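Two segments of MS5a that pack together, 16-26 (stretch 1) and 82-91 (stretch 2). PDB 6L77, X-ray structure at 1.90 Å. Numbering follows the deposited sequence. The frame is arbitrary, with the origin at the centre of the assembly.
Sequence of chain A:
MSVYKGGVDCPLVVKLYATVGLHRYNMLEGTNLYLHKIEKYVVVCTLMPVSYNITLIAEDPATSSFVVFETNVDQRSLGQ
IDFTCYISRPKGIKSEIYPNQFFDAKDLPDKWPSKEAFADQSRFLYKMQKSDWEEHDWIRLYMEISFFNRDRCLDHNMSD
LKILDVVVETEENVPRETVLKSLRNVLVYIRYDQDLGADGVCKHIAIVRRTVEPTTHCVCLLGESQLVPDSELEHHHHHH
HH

Stretch 1 16-26: LYATVGLHRYN
Stretch 2 (82-91) DFTCYISRPK

Residues 16-26 form a helix, with phi/psi near -62/-42 and successive i-to-i+4 bonds such as Arg 24 N to Val 20 O (2.9 Å). It packs on a strand that starts at Asp 82, the two axes coming within 7.8 Å at a signed crossing angle of -73°. The register is set where Gly 21 CA lies 4.9 Å from Ser 88 CA. In all, 516 Å² is buried.

Arg 24 has the largest covered area, 81 Å². Its chi1 to chi3 are all t and chi4 is -92°, so the extended chain passes Cys 85, with CD 3.9 Å from SG, and brings the guanidinium to the strand backbone. NH1 donates a hydrogen bond to Ser 88 OG (2.9 Å, N-H...O angle 151°), which lies near the guanidinium plane. Two waters extend this link: one accepts from Arg 24 NH1 (3.0 Å) and Ser 88 N (2.9 Å); the other accepts from Arg 24 NH2 (3.0 Å) and donates to Tyr 86 O (2.6 Å).

Ser 88 (phi/psi -164/95, chi1 p) covers almost as much, 79 Å². Its CB is 3.2 Å from Gly 21 O, an approach made close to a helix position that has no side chain. On the next turn Tyr 25 (chi1 t, chi2 84°) places CD1 3.4 Å from Ser 88 O and CE1 3.6 Å from Pro 90 CD.

Phe 83 (71 Å², chi1 p, chi2 83°) anchors the other end. The edge of Tyr 17 (chi1 m, chi2 -19°) meets its face, with ring centroids 4.8 Å apart and planes at 57°; Tyr 17 CE1 is 3.7 Å from Phe 83 CD2. Val 20 (chi1 t) fills the space beside that ring: its CG1 is 4.0 Å from Phe 83 CE1, near the ring plane, and 4.1 Å from Cys 85 CB.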

# COMPACT_ATOMS: atom_id res chain seq x y z
N LEU A 16 7.31 0.93 6.88
CA LEU A 16 6.25 0.75 5.89
C LEU A 16 5.63 2.10 5.49
O LEU A 16 5.41 2.35 4.31
CB LEU A 16 5.18 -0.20 6.44
CG LEU A 16 5.60 -1.67 6.61
CD1 LEU A 16 4.54 -2.46 7.36
CD2 LEU A 16 5.88 -2.31 5.27
N TYR A 17 5.39 2.99 6.46
CA TYR A 17 4.84 4.29 6.11
C TYR A 17 5.83 5.13 5.32
O TYR A 17 5.44 5.89 4.42
CB TYR A 17 4.37 5.04 7.36
CG TYR A 17 3.09 4.49 7.92
CD1 TYR A 17 2.26 3.71 7.12
CD2 TYR A 17 2.71 4.72 9.23
CE1 TYR A 17 1.07 3.17 7.62
CE2 TYR A 17 1.51 4.19 9.74
CZ TYR A 17 0.71 3.41 8.92
OH TYR A 17 -0.47 2.88 9.39
N ALA A 18 7.12 5.03 5.64
CA ALA A 18 8.12 5.69 4.80
C ALA A 18 8.06 5.18 3.36
O ALA A 18 8.18 5.95 2.40
CB ALA A 18 9.52 5.47 5.36
N THR A 19 7.89 3.87 3.19
CA THR A 19 7.83 3.32 1.85
C THR A 19 6.54 3.72 1.14
O THR A 19 6.54 3.94 -0.08
CB THR A 19 7.97 1.80 1.94
OG1 THR A 19 9.15 1.50 2.69
CG2 THR A 19 8.05 1.15 0.56
N VAL A 20 5.44 3.84 1.88
CA VAL A 20 4.21 4.38 1.30
C VAL A 20 4.44 5.80 0.79
O VAL A 20 3.98 6.17 -0.29
CB VAL A 20 3.07 4.34 2.33
CG1 VAL A 20 1.86 5.15 1.84
CG2 VAL A 20 2.67 2.90 2.60
N GLY A 21 5.13 6.63 1.59
CA GLY A 21 5.41 7.98 1.14
C GLY A 21 6.24 8.00 -0.14
O GLY A 21 5.98 8.79 -1.04
N LEU A 22 7.27 7.14 -0.21
CA LEU A 22 8.06 7.08 -1.44
C LEU A 22 7.22 6.59 -2.61
O LEU A 22 7.40 7.04 -3.74
CB LEU A 22 9.27 6.17 -1.23
CG LEU A 22 10.32 6.77 -0.29
CD1 LEU A 22 11.39 5.76 -0.06
CD2 LEU A 22 10.93 8.02 -0.91
N HIS A 23 6.29 5.66 -2.34
CA HIS A 23 5.35 5.17 -3.36
C HIS A 23 4.51 6.32 -3.92
O HIS A 23 4.35 6.45 -5.14
CB HIS A 23 4.48 4.08 -2.71
CG HIS A 23 3.18 3.79 -3.41
ND1 HIS A 23 3.09 3.53 -4.76
CD2 HIS A 23 1.93 3.65 -2.91
CE1 HIS A 23 1.82 3.27 -5.07
NE2 HIS A 23 1.10 3.33 -3.96
N ARG A 24 3.94 7.14 -3.05
CA ARG A 24 3.12 8.26 -3.51
C ARG A 24 3.94 9.22 -4.36
O ARG A 24 3.54 9.58 -5.48
CB ARG A 24 2.51 8.98 -2.30
CG ARG A 24 1.76 10.29 -2.64
CD ARG A 24 1.05 10.86 -1.42
NE ARG A 24 0.30 12.08 -1.75
CZ ARG A 24 0.79 13.31 -1.65
NH1 ARG A 24 2.03 13.50 -1.21
NH2 ARG A 24 0.04 14.35 -1.96
N TYR A 25 5.12 9.60 -3.87
CA TYR A 25 5.99 10.51 -4.62
C TYR A 25 6.42 9.91 -5.95
O TYR A 25 6.31 10.55 -7.01
CB TYR A 25 7.23 10.85 -3.78
CG TYR A 25 8.13 11.86 -4.44
CD1 TYR A 25 7.88 13.22 -4.32
CD2 TYR A 25 9.24 11.45 -5.18
CE1 TYR A 25 8.71 14.16 -4.93
CE2 TYR A 25 10.07 12.37 -5.78
CZ TYR A 25 9.80 13.72 -5.65
OH TYR A 25 10.63 14.65 -6.25
N ASN A 26 6.93 8.68 -5.93
CA ASN A 26 7.44 8.06 -7.15
C ASN A 26 6.36 7.95 -8.21
O ASN A 26 6.62 8.13 -9.40
CB ASN A 26 8.01 6.67 -6.86
CG ASN A 26 9.37 6.72 -6.21
OD1 ASN A 26 10.14 7.67 -6.41
ND2 ASN A 26 9.68 5.68 -5.44
N ASP A 82 -5.86 1.25 7.57
CA ASP A 82 -6.77 2.40 7.61
C ASP A 82 -5.92 3.64 7.89
O ASP A 82 -5.69 3.99 9.05
CB ASP A 82 -7.86 2.21 8.66
CG ASP A 82 -8.93 3.27 8.59
OD1 ASP A 82 -8.80 4.21 7.77
OD2 ASP A 82 -9.91 3.16 9.35
N PHE A 83 -5.43 4.29 6.83
CA PHE A 83 -4.56 5.44 7.04
C PHE A 83 -4.54 6.32 5.79
O PHE A 83 -4.92 5.88 4.71
CB PHE A 83 -3.13 5.01 7.41
CG PHE A 83 -2.41 4.25 6.30
CD1 PHE A 83 -1.77 4.93 5.27
CD2 PHE A 83 -2.36 2.87 6.33
CE1 PHE A 83 -1.11 4.23 4.28
CE2 PHE A 83 -1.69 2.17 5.34
CZ PHE A 83 -1.07 2.84 4.32
N THR A 84 -4.05 7.55 5.96
CA THR A 84 -3.92 8.50 4.86
C THR A 84 -2.51 9.08 4.85
O THR A 84 -2.03 9.55 5.89
CB THR A 84 -4.94 9.65 5.00
OG1 THR A 84 -6.27 9.12 5.00
CG2 THR A 84 -4.79 10.65 3.84
N CYS A 85 -1.87 9.06 3.68
CA CYS A 85 -0.58 9.73 3.47
C CYS A 85 -0.84 11.11 2.86
O CYS A 85 -1.33 11.22 1.74
CB CYS A 85 0.34 8.90 2.57
SG CYS A 85 1.93 9.71 2.22
N TYR A 86 -0.50 12.16 3.61
CA TYR A 86 -0.80 13.54 3.24
C TYR A 86 0.37 14.28 2.61
O TYR A 86 0.16 15.16 1.78
CB TYR A 86 -1.25 14.35 4.47
CG TYR A 86 -2.60 13.96 5.00
CD1 TYR A 86 -3.77 14.47 4.42
CD2 TYR A 86 -2.73 13.11 6.09
CE1 TYR A 86 -5.02 14.13 4.90
CE2 TYR A 86 -3.98 12.75 6.58
CZ TYR A 86 -5.12 13.27 5.98
OH TYR A 86 -6.37 12.92 6.47
N ILE A 87 1.58 13.96 3.03
CA ILE A 87 2.79 14.65 2.61
C ILE A 87 3.81 13.59 2.26
O ILE A 87 3.93 12.60 2.99
CB ILE A 87 3.35 15.56 3.73
CG1 ILE A 87 2.32 16.61 4.16
CG2 ILE A 87 4.69 16.19 3.32
CD1 ILE A 87 2.30 17.85 3.30
N SER A 88 4.55 13.79 1.17
CA SER A 88 5.61 12.85 0.82
C SER A 88 6.48 13.57 -0.21
O SER A 88 6.16 13.59 -1.40
CB SER A 88 5.07 11.54 0.27
OG SER A 88 4.35 11.75 -0.95
N ARG A 89 7.55 14.21 0.26
CA ARG A 89 8.30 15.09 -0.62
C ARG A 89 9.68 15.34 -0.03
O ARG A 89 9.88 15.17 1.18
CB ARG A 89 7.57 16.43 -0.80
CG ARG A 89 7.43 17.15 0.52
CD ARG A 89 6.59 18.40 0.43
NE ARG A 89 6.50 19.00 1.75
CZ ARG A 89 5.60 19.92 2.10
NH1 ARG A 89 4.70 20.34 1.22
NH2 ARG A 89 5.60 20.40 3.34
N PRO A 90 10.65 15.75 -0.86
CA PRO A 90 11.95 16.21 -0.34
C PRO A 90 11.77 17.34 0.66
O PRO A 90 10.96 18.25 0.47
CB PRO A 90 12.70 16.68 -1.59
CG PRO A 90 12.07 15.88 -2.72
CD PRO A 90 10.61 15.79 -2.34
N LYS A 91 12.56 17.28 1.72
CA LYS A 91 12.46 18.21 2.84
C LYS A 91 13.46 19.34 2.64
O LYS A 91 14.61 19.09 2.26
CB LYS A 91 12.73 17.48 4.15
CG LYS A 91 12.03 18.05 5.35
CD LYS A 91 12.43 17.28 6.60
CE LYS A 91 11.68 17.80 7.82
NZ LYS A 91 12.27 17.26 9.09
O HOH W 1 3.69 15.89 -0.62
O HOH W 2 0.77 16.69 -0.22